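Local coordinates for aminoglycoside phosphotransferase (Mycobacterium smegmatis, PDB 6EF6), which phosphorylates (S)-1-amino-2-propanol, acting as the aminopropanol kinase of the aminoacetone utilization microcompartment, at residues Gly151-Ser156 / Ile248-Phe253; Asp231-Asn236 / Phe308-Leu313; Val269-His274 / Ala316-His321. All coordinates share one frame; numbering follows the deposited sequence. Where two conformers were deposited one is given.

Overall arrangement
Contact 2 lies between the other two: its centre is about 14 Å from that of contact 1 and about 8 Å from that of contact 3, while the centres of contacts 1 and 3 lie about 21 Å apart, on opposite sides of the chain's centre. Contacts 1 and 2 meet at a sodium ion, which binds Asp231 OD2 and Asp252 OD2, and by the probable hydrogen bond Ile251 N to Asn236 O, 2.9 Å. Contacts 2 and 3 share helix 303-320 and are tied by the Arg311-Glu273 salt bridge. Benzoic acid at contact 1, the ion between contacts 1 and 2, and the methoxypropanamine touching Arg310 and Trp317 mark what is probably one cleft.

Contact 1: Gly151-Ser156 / Ile248-Phe253; sequences GRITAS and ITVIDF. With NA (sodium ion), chain D; BEZ (benzoic acid), chain B.
The guanidinium of Arg152 meets Ile248 obliquely and loosely: NH2 stays 4.3 Å from Ile248 CD1, in one of two deposited conformers. The Phe253 ring has Val250 O in its plane at the edge and makes edge-to-face contacts with His229 and Trp87. The joint itself is apolar and rests on Ile153. With chi1 at -68°, CG1 of Ile153 lies anti to the carbonyl carbon and CG2 anti to the backbone N; CG2 comes within 3.5 Å of Val250 CG2, the two side chains passing in opposite directions. The other branch runs out to CD1, 3.7 Å from Ile248 CG2, and crosses that side chain at a slant. The axes of helix 151-156 and strand 248-250 are 10.9 Å apart and cross at -51°, with Leu237 of the partner strand also touching Ile153. Beyond the strand the chain turns into the active-site cleft. Asp252 OD2 binds sodium at 2.6 Å. Two of the ion's waters also lie within hydrogen-bonding reach of OD1, although one has competing acceptors. Asp252 N makes a weak hydrogen bond to O1 of benzoic acid (3.3 Å), and Ile251 CD1 packs on its ring, 3.7 Å from C2. Chemically, then, an apolar contact with no hydrogen bonds across it joins strand 248-250 to helix 147-163, while the polar work falls to Asp252, consistent with the metal-binding aspartate of the kinase fold.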
loop_
_atom_site.group_PDB
_atom_site.type_symbol
_atom_site.label_atom_id
_atom_site.label_comp_id
_atom_site.label_asym_id
_atom_site.label_seq_id
_atom_site.Cartn_x
_atom_site.Cartn_y
_atom_site.Cartn_z
ATOM N N GLY A 151 -4.315 -6.577 11.276
ATOM C CA GLY A 151 -3.922 -5.679 12.345
ATOM C C GLY A 151 -2.702 -6.161 13.103
ATOM O O GLY A 151 -1.828 -5.363 13.459
ATOM N N ARG A 152 -2.650 -7.456 13.428
ATOM C CA ARG A 152 -1.522 -7.986 14.174
ATOM C C ARG A 152 -0.228 -7.845 13.372
ATOM O O ARG A 152 0.820 -7.471 13.928
ATOM C CB ARG A 152 -1.816 -9.445 14.484
ATOM C CG ARG A 152 -0.744 -10.084 15.346
ATOM C CD ARG A 152 -0.918 -11.590 15.466
ATOM N NE ARG A 152 -0.534 -12.296 14.240
ATOM C CZ ARG A 152 -1.314 -13.130 13.554
ATOM N NH1 ARG A 152 -2.568 -13.361 13.930
ATOM N NH2 ARG A 152 -0.831 -13.734 12.472
ATOM N N ILE A 153 -0.269 -8.161 12.086
ATOM C CA ILE A 153 0.931 -8.044 11.237
ATOM C C ILE A 153 1.349 -6.580 11.078
ATOM O O ILE A 153 2.561 -6.248 11.144
ATOM C CB ILE A 153 0.694 -8.759 9.901
ATOM C CG1 ILE A 153 0.599 -10.261 10.158
ATOM C CG2 ILE A 153 1.817 -8.389 8.852
ATOM C CD1 ILE A 153 0.116 -11.087 8.967
ATOM N N THR A 154 0.373 -5.680 10.979
ATOM C CA THR A 154 0.696 -4.255 10.912
ATOM C C THR A 154 1.435 -3.808 12.168
ATOM O O THR A 154 2.443 -3.078 12.096
ATOM C CB THR A 154 -0.582 -3.438 10.710
ATOM O OG1 THR A 154 -1.244 -3.822 9.510
ATOM C CG2 THR A 154 -0.219 -1.941 10.612
ATOM N N ALA A 155 0.968 -4.218 13.360
ATOM C CA ALA A 155 1.654 -3.883 14.598
ATOM C C ALA A 155 3.088 -4.373 14.571
ATOM O O ALA A 155 3.992 -3.698 15.060
ATOM C CB ALA A 155 0.897 -4.477 15.781
ATOM N N SER A 156 3.323 -5.566 14.053
ATOM C CA SER A 156 4.697 -6.055 13.981
ATOM C C SER A 156 5.552 -5.212 13.045
ATOM O O SER A 156 6.744 -5.022 13.316
ATOM C CB SER A 156 4.707 -7.485 13.479
ATOM O OG SER A 156 4.095 -8.319 14.447
ATOM N N ILE A 248 1.735 -16.208 6.047
ATOM C CA ILE A 248 1.217 -14.967 5.491
ATOM C C ILE A 248 2.398 -14.101 5.092
ATOM O O ILE A 248 3.190 -13.691 5.952
ATOM C CB ILE A 248 0.317 -14.224 6.493
ATOM C CG1 ILE A 248 -0.786 -15.185 6.956
ATOM C CG2 ILE A 248 -0.291 -13.013 5.867
ATOM C CD1 ILE A 248 -1.388 -14.813 8.303
ATOM N N THR A 249 2.514 -13.795 3.797
ATOM C CA THR A 249 3.611 -12.964 3.303
ATOM C C THR A 249 3.107 -11.587 2.933
ATOM O O THR A 249 2.199 -11.461 2.112
ATOM C CB THR A 249 4.262 -13.606 2.071
ATOM O OG1 THR A 249 4.647 -14.950 2.362
ATOM C CG2 THR A 249 5.512 -12.875 1.662
ATOM N N VAL A 250 3.703 -10.553 3.508
ATOM C CA VAL A 250 3.374 -9.189 3.139
ATOM C C VAL A 250 4.144 -8.839 1.880
ATOM O O VAL A 250 5.366 -9.033 1.832
ATOM C CB VAL A 250 3.760 -8.214 4.261
ATOM C CG1 VAL A 250 3.327 -6.765 3.864
ATOM C CG2 VAL A 250 3.127 -8.614 5.577
ATOM N N ILE A 251 3.421 -8.415 0.834
ATOM C CA ILE A 251 4.048 -8.098 -0.439
ATOM C C ILE A 251 3.841 -6.605 -0.734
ATOM O O ILE A 251 3.136 -5.875 -0.018
ATOM C CB ILE A 251 3.503 -8.982 -1.584
ATOM C CG1 ILE A 251 2.029 -8.712 -1.845
ATOM C CG2 ILE A 251 3.762 -10.455 -1.287
ATOM C CD1 ILE A 251 1.571 -9.129 -3.237
ATOM N N ASP A 252 4.438 -6.144 -1.838
ATOM C CA ASP A 252 4.152 -4.828 -2.410
ATOM C C ASP A 252 4.435 -3.700 -1.424
ATOM O O ASP A 252 3.576 -2.879 -1.106
ATOM C CB ASP A 252 2.716 -4.746 -2.932
ATOM C CG ASP A 252 2.467 -3.499 -3.774
ATOM O OD1 ASP A 252 3.442 -2.808 -4.104
ATOM O OD2 ASP A 252 1.288 -3.221 -4.085
ATOM N N PHE A 253 5.716 -3.633 -1.038
ATOM C CA PHE A 253 6.258 -2.518 -0.245
ATOM C C PHE A 253 6.554 -1.281 -1.112
ATOM O O PHE A 253 7.267 -0.372 -0.672
ATOM C CB PHE A 253 7.510 -2.959 0.559
ATOM C CG PHE A 253 7.237 -3.775 1.774
ATOM C CD1 PHE A 253 6.845 -5.121 1.689
ATOM C CD2 PHE A 253 7.492 -3.261 3.039
ATOM C CE1 PHE A 253 6.642 -5.881 2.824
ATOM C CE2 PHE A 253 7.271 -4.042 4.168
ATOM C CZ PHE A 253 6.858 -5.334 4.076
HETATM NA NA NA D . 0.509 -0.742 -4.052
HETATM C C BEZ B . 5.733 -6.790 -5.150
HETATM O O1 BEZ B . 6.473 -6.133 -4.418
HETATM O O2 BEZ B . 5.051 -6.200 -6.036
HETATM C C1 BEZ B . 5.669 -8.266 -4.952
HETATM C C2 BEZ B . 4.595 -8.991 -5.435
HETATM C C3 BEZ B . 4.557 -10.367 -5.242
HETATM C C4 BEZ B . 5.583 -11.003 -4.556
HETATM C C5 BEZ B . 6.662 -10.268 -4.076
HETATM C C6 BEZ B . 6.693 -8.902 -4.267
HETATM O O HOH W 1 2.386 -0.301 -2.976
HETATM O O HOH W 2 1.935 -1.121 -6.036
HETATM O O HOH W 3 0.047 1.157 -4.605
#

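Contact 2: Asp231-Asn236 / Phe308-Leu313; sequences DLRLAN and FLRRLL. With NA (sodium ion), chain D.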
loop_
_atom_site.group_PDB
_atom_site.type_symbol
_atom_site.label_atom_id
_atom_site.label_comp_id
_atom_site.label_asym_id
_atom_site.label_seq_id
_atom_site.Cartn_x
_atom_site.Cartn_y
_atom_site.Cartn_z
ATOM N N ASP A 231 0.522 0.471 2.116
ATOM C CA ASP A 231 -0.447 -0.181 1.219
ATOM C C ASP A 231 -0.869 -1.532 1.780
ATOM O O ASP A 231 -0.880 -2.555 1.079
ATOM C CB ASP A 231 0.021 -0.262 -0.238
ATOM C CG ASP A 231 -1.135 -0.536 -1.197
ATOM O OD1 ASP A 231 -2.318 -0.339 -0.851
ATOM O OD2 ASP A 231 -0.811 -1.050 -2.301
ATOM N N LEU A 232 -1.250 -1.542 3.052
ATOM C CA LEU A 232 -1.582 -2.778 3.773
ATOM C C LEU A 232 -3.054 -3.144 3.645
ATOM O O LEU A 232 -3.787 -3.361 4.622
ATOM C CB LEU A 232 -1.152 -2.650 5.222
ATOM C CG LEU A 232 0.367 -2.716 5.452
ATOM C CD1 LEU A 232 0.719 -2.354 6.904
ATOM C CD2 LEU A 232 0.927 -4.071 5.079
ATOM N N ARG A 233 -3.439 -3.239 2.393
ATOM C CA ARG A 233 -4.709 -3.832 1.980
ATOM C C ARG A 233 -4.682 -5.338 2.170
ATOM O O ARG A 233 -3.627 -5.965 2.073
ATOM C CB ARG A 233 -4.899 -3.617 0.485
ATOM C CG ARG A 233 -5.159 -2.218 0.154
ATOM C CD ARG A 233 -5.414 -2.038 -1.325
ATOM N NE ARG A 233 -4.184 -2.009 -2.110
ATOM C CZ ARG A 233 -3.819 -2.917 -3.020
ATOM N NH1 ARG A 233 -4.574 -3.975 -3.283
ATOM N NH2 ARG A 233 -2.663 -2.776 -3.673
ATOM N N LEU A 234 -5.860 -5.954 2.393
ATOM C CA LEU A 234 -5.911 -7.397 2.545
ATOM C C LEU A 234 -5.259 -8.123 1.367
ATOM O O LEU A 234 -4.616 -9.153 1.544
ATOM C CB LEU A 234 -7.377 -7.818 2.703
ATOM C CG LEU A 234 -8.095 -7.407 3.995
ATOM C CD1 LEU A 234 -9.629 -7.460 3.783
ATOM C CD2 LEU A 234 -7.728 -8.272 5.152
ATOM N N ALA A 235 -5.445 -7.585 0.150
ATOM C CA ALA A 235 -4.917 -8.222 -1.046
ATOM C C ALA A 235 -3.400 -8.305 -1.070
ATOM O O ALA A 235 -2.867 -9.106 -1.826
ATOM C CB ALA A 235 -5.357 -7.408 -2.276
ATOM N N ASN A 236 -2.707 -7.496 -0.262
ATOM C CA ASN A 236 -1.243 -7.517 -0.211
ATOM C C ASN A 236 -0.690 -8.435 0.875
ATOM O O ASN A 236 0.529 -8.419 1.141
ATOM C CB ASN A 236 -0.706 -6.097 -0.051
ATOM C CG ASN A 236 -0.678 -5.357 -1.365
ATOM O OD1 ASN A 236 -0.709 -5.974 -2.433
ATOM N ND2 ASN A 236 -0.633 -4.060 -1.315
ATOM N N PHE A 308 -10.583 8.340 6.296
ATOM C CA PHE A 308 -10.986 9.444 5.424
ATOM C C PHE A 308 -9.825 9.980 4.580
ATOM O O PHE A 308 -9.994 10.262 3.399
ATOM C CB PHE A 308 -11.693 10.526 6.219
ATOM C CG PHE A 308 -12.354 11.532 5.320
ATOM C CD1 PHE A 308 -13.429 11.162 4.517
ATOM C CD2 PHE A 308 -11.903 12.837 5.196
ATOM C CE1 PHE A 308 -13.995 12.068 3.648
ATOM C CE2 PHE A 308 -12.520 13.738 4.327
ATOM C CZ PHE A 308 -13.553 13.339 3.568
ATOM N N LEU A 309 -8.625 10.026 5.153
ATOM C CA LEU A 309 -7.431 10.387 4.377
ATOM C C LEU A 309 -7.233 9.411 3.227
ATOM O O LEU A 309 -7.004 9.806 2.073
ATOM C CB LEU A 309 -6.199 10.386 5.309
ATOM C CG LEU A 309 -4.862 10.669 4.635
ATOM C CD1 LEU A 309 -4.822 11.940 3.846
ATOM C CD2 LEU A 309 -3.705 10.642 5.635
ATOM N N ARG A 310 -7.310 8.101 3.520
ATOM C CA ARG A 310 -7.170 7.103 2.439
ATOM C C ARG A 310 -8.259 7.277 1.376
ATOM O O ARG A 310 -7.982 7.145 0.182
ATOM C CB ARG A 310 -7.217 5.680 3.036
ATOM C CG ARG A 310 -7.045 4.587 2.033
ATOM C CD ARG A 310 -5.679 4.657 1.346
ATOM N NE ARG A 310 -5.340 3.408 0.660
ATOM C CZ ARG A 310 -4.212 3.107 0.061
ATOM N NH1 ARG A 310 -3.264 4.055 -0.035
ATOM N NH2 ARG A 310 -4.008 1.913 -0.507
ATOM N N ARG A 311 -9.496 7.521 1.817
ATOM C CA ARG A 311 -10.597 7.713 0.884
ATOM C C ARG A 311 -10.317 8.833 -0.100
ATOM O O ARG A 311 -10.519 8.679 -1.300
ATOM C CB ARG A 311 -11.855 8.025 1.649
ATOM C CG ARG A 311 -13.133 8.035 0.799
ATOM C CD ARG A 311 -13.574 6.615 0.410
ATOM N NE ARG A 311 -14.774 6.630 -0.424
ATOM C CZ ARG A 311 -15.566 5.594 -0.664
ATOM N NH1 ARG A 311 -15.299 4.435 -0.068
ATOM N NH2 ARG A 311 -16.619 5.719 -1.416
ATOM N N LEU A 312 -9.850 10.000 0.383
ATOM C CA LEU A 312 -9.567 11.120 -0.514
ATOM C C LEU A 312 -8.430 10.779 -1.444
ATOM O O LEU A 312 -8.449 11.147 -2.606
ATOM C CB LEU A 312 -9.274 12.399 0.273
ATOM C CG LEU A 312 -10.437 12.993 1.051
ATOM C CD1 LEU A 312 -9.935 14.257 1.818
ATOM C CD2 LEU A 312 -11.535 13.358 0.099
ATOM N N LEU A 313 -7.381 10.136 -0.909
ATOM C CA LEU A 313 -6.288 9.716 -1.752
ATOM C C LEU A 313 -6.726 8.801 -2.881
ATOM O O LEU A 313 -6.237 8.911 -4.003
ATOM C CB LEU A 313 -5.174 9.086 -0.939
ATOM C CG LEU A 313 -4.243 10.041 -0.245
ATOM C CD1 LEU A 313 -3.501 9.332 0.877
ATOM C CD2 LEU A 313 -3.256 10.723 -1.223
HETATM NA NA NA D . 0.509 -0.742 -4.052
HETATM O O HOH W 1 2.386 -0.301 -2.976
HETATM O O HOH W 2 1.935 -1.121 -6.036
HETATM O O HOH W 3 0.047 1.157 -4.605
#
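Arg310 reaches from its helix to the carboxylate of Asp231, and its course can be followed atom by atom. CB points toward loop 231-236; CG, opposite the backbone N, passes 3.9 Å from Glu273 OE2. A bend at chi2 (62°) turns the chain, which then runs nearly straight to the guanidinium. There each nitrogen has a partner: NE is hydrogen-bonded to Ser270 OG, NH1 to Tyr263 OH, and NH2 to Asp231 OD1 at 2.8 Å. This last contact forms a salt bridge but is weak as a hydrogen bond, its N-H...O angle being 119°, and the carboxylate and guanidinium planes stand 53° apart. In the conformer given, Arg233 grips Asp231 side-on: NE meets OD1 at 2.8 Å and NH2 meets OD2 at 2.9 Å, both on the syn side and somewhat out of the carboxylate plane. OD1 thus serves both arginines, whose nitrogens, Arg233 NE and Arg310 NH2, come to 4.2 Å around their shared anion. Asp231 OD2 binds sodium at 2.2 Å. Asn236 ND2 donates a nearly straight hydrogen bond to Asp231 O at 2.8 Å, tying the two ends of the 231-236 loop together. The sequence from His229 through Asp231 to Asn236 fits the HxDxxxxN catalytic-loop motif of kinase-like phosphotransferases. Helix 303-320 carries Arg310 across from one side. The loop, between strands 227-228 and 237-239, packs Leu232 and Leu234 on helix 147-163, and Thr267 of helix 263-268 touches Arg310 and accepts a hydrogen bond from Leu232 N.

Contact 3: Val269-His274 / Ala316-His321; sequences VSFIEH and AWMGSH. With JFN ((2R)-1-methoxypropan-2-amine), chain C.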
loop_
_atom_site.group_PDB
_atom_site.type_symbol
_atom_site.label_atom_id
_atom_site.label_comp_id
_atom_site.label_asym_id
_atom_site.label_seq_id
_atom_site.Cartn_x
_atom_site.Cartn_y
_atom_site.Cartn_z
ATOM N N VAL A 269 -8.667 -0.716 4.672
ATOM C CA VAL A 269 -10.021 -0.664 4.160
ATOM C C VAL A 269 -10.091 0.064 2.815
ATOM O O VAL A 269 -11.160 0.537 2.394
ATOM C CB VAL A 269 -10.992 -0.094 5.191
ATOM C CG1 VAL A 269 -11.147 -1.082 6.364
ATOM C CG2 VAL A 269 -10.556 1.237 5.718
ATOM N N SER A 270 -9.006 -0.004 2.053
ATOM C CA SER A 270 -8.941 0.629 0.734
ATOM C C SER A 270 -10.103 0.178 -0.119
ATOM O O SER A 270 -10.317 -1.037 -0.324
ATOM C CB SER A 270 -7.665 0.240 -0.001
ATOM O OG SER A 270 -6.506 0.765 0.619
ATOM N N PHE A 271 -10.819 1.160 -0.679
ATOM C CA PHE A 271 -11.935 0.968 -1.628
ATOM C C PHE A 271 -13.243 0.468 -0.998
ATOM O O PHE A 271 -14.279 0.446 -1.684
ATOM C CB PHE A 271 -11.574 0.079 -2.823
ATOM C CG PHE A 271 -10.470 0.641 -3.654
ATOM C CD1 PHE A 271 -10.639 1.795 -4.397
ATOM C CD2 PHE A 271 -9.205 0.043 -3.642
ATOM C CE1 PHE A 271 -9.615 2.337 -5.173
ATOM C CE2 PHE A 271 -8.179 0.592 -4.416
ATOM C CZ PHE A 271 -8.375 1.715 -5.140
ATOM N N ILE A 272 -13.215 0.105 0.270
ATOM C CA ILE A 272 -14.326 -0.488 0.996
ATOM C C ILE A 272 -14.670 0.334 2.242
ATOM O O ILE A 272 -15.346 -0.163 3.143
ATOM C CB ILE A 272 -14.121 -2.002 1.292
ATOM C CG1 ILE A 272 -12.855 -2.263 2.114
ATOM C CG2 ILE A 272 -14.094 -2.800 0.022
ATOM C CD1 ILE A 272 -12.682 -3.756 2.527
ATOM N N GLU A 273 -14.212 1.592 2.271
ATOM C CA GLU A 273 -14.362 2.464 3.434
ATOM C C GLU A 273 -15.812 2.729 3.776
ATOM O O GLU A 273 -16.127 3.068 4.917
ATOM C CB GLU A 273 -13.613 3.796 3.218
ATOM C CG GLU A 273 -12.147 3.647 2.825
ATOM C CD GLU A 273 -11.829 3.517 1.333
ATOM O OE1 GLU A 273 -12.784 3.364 0.524
ATOM O OE2 GLU A 273 -10.649 3.535 1.011
ATOM N N HIS A 274 -16.703 2.689 2.784
ATOM C CA HIS A 274 -18.127 2.987 2.913
ATOM C C HIS A 274 -18.958 1.778 3.328
ATOM O O HIS A 274 -20.182 1.875 3.474
ATOM C CB HIS A 274 -18.605 3.527 1.547
ATOM C CG HIS A 274 -18.401 2.518 0.446
ATOM N ND1 HIS A 274 -17.157 2.183 -0.074
ATOM C CD2 HIS A 274 -19.286 1.667 -0.134
ATOM C CE1 HIS A 274 -17.303 1.227 -0.972
ATOM N NE2 HIS A 274 -18.583 0.884 -1.015
ATOM N N ALA A 316 -8.586 10.658 -5.522
ATOM C CA ALA A 316 -7.613 11.294 -6.406
ATOM C C ALA A 316 -7.024 10.286 -7.379
ATOM O O ALA A 316 -6.927 10.562 -8.577
ATOM C CB ALA A 316 -6.525 11.910 -5.552
ATOM N N TRP A 317 -6.589 9.127 -6.860
ATOM C CA TRP A 317 -6.027 8.103 -7.739
ATOM C C TRP A 317 -7.028 7.705 -8.820
ATOM O O TRP A 317 -6.681 7.596 -10.011
ATOM C CB TRP A 317 -5.608 6.916 -6.873
ATOM C CG TRP A 317 -4.963 5.850 -7.619
ATOM C CD1 TRP A 317 -3.627 5.743 -7.922
ATOM C CD2 TRP A 317 -5.607 4.723 -8.196
ATOM N NE1 TRP A 317 -3.407 4.602 -8.658
ATOM C CE2 TRP A 317 -4.609 3.962 -8.848
ATOM C CE3 TRP A 317 -6.929 4.275 -8.226
ATOM C CZ2 TRP A 317 -4.901 2.776 -9.522
ATOM C CZ3 TRP A 317 -7.215 3.103 -8.896
ATOM C CH2 TRP A 317 -6.206 2.363 -9.529
ATOM N N MET A 318 -8.277 7.445 -8.423
ATOM C CA MET A 318 -9.323 7.122 -9.381
ATOM C C MET A 318 -9.465 8.200 -10.435
ATOM O O MET A 318 -9.544 7.889 -11.629
ATOM C CB MET A 318 -10.654 6.952 -8.663
ATOM C CG MET A 318 -10.847 5.615 -8.124
ATOM S SD MET A 318 -12.622 5.323 -7.862
ATOM C CE MET A 318 -12.446 3.772 -6.978
ATOM N N GLY A 319 -9.532 9.476 -10.033
ATOM C CA GLY A 319 -9.635 10.573 -11.007
ATOM C C GLY A 319 -8.467 10.621 -11.962
ATOM O O GLY A 319 -8.634 10.902 -13.156
ATOM N N SER A 320 -7.258 10.377 -11.454
ATOM C CA SER A 320 -6.067 10.371 -12.299
ATOM C C SER A 320 -6.107 9.270 -13.344
ATOM O O SER A 320 -5.419 9.379 -14.363
ATOM C CB SER A 320 -4.814 10.177 -11.447
ATOM O OG SER A 320 -4.539 11.336 -10.673
ATOM N N HIS A 321 -6.894 8.215 -13.123
ATOM C CA HIS A 321 -6.979 7.100 -14.062
ATOM C C HIS A 321 -8.370 6.968 -14.685
ATOM O O HIS A 321 -8.712 5.905 -15.217
ATOM C CB HIS A 321 -6.529 5.804 -13.384
ATOM C CG HIS A 321 -5.102 5.840 -12.928
ATOM N ND1 HIS A 321 -4.718 6.390 -11.723
ATOM C CD2 HIS A 321 -3.964 5.425 -13.530
ATOM C CE1 HIS A 321 -3.406 6.296 -11.596
ATOM N NE2 HIS A 321 -2.924 5.717 -12.680
HETATM C C07 JFN C . -5.136 -0.099 -7.327
HETATM C C08 JFN C . -3.278 2.589 -5.582
HETATM C C09 JFN C . -4.106 1.338 -5.843
HETATM C C15 JFN C . -2.866 2.614 -4.119
HETATM N N04 JFN C . -2.047 2.548 -6.338
HETATM O O02 JFN C . -4.689 1.216 -7.098
#
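Phe271 sits at the third position of a type II turn from Val269 to Ile272, its phi positive at 74°, closed by Ile272 N to Val269 O at 3.0 Å; from there its ring reaches Trp317 and Met318 near the end of a helix. The ring is met at its edge, near its plane, by the Met318 methyl, CE lying 3.7 Å from Phe271 CE1. Met318 is extended beyond CG, which carries that methyl out to the ring. Trp317 crosses Phe271 at about a right angle, with CZ3 4.2 Å from Phe271 CZ. One face of the indole meets the methoxypropanamine, C08 3.7 Å above the plane, offset toward the rim. His321 ND1 lies over the opposite face and donates a straight hydrogen bond (171°) to Trp317 O at 2.9 Å, so the last turn of the helix holds the imidazole. Trp187, edge-to-face with Trp317, Glu53, which accepts a weak hydrogen bond from Trp317 NE1, and Arg310 are the other pocket residues. The turn lies between helices 263-268 and 278-290 and rests on helix 303-320, where Phe271 touches Leu314 and Glu273 pairs with Arg311; Met318 also packs on Tyr334 of helix 325-347.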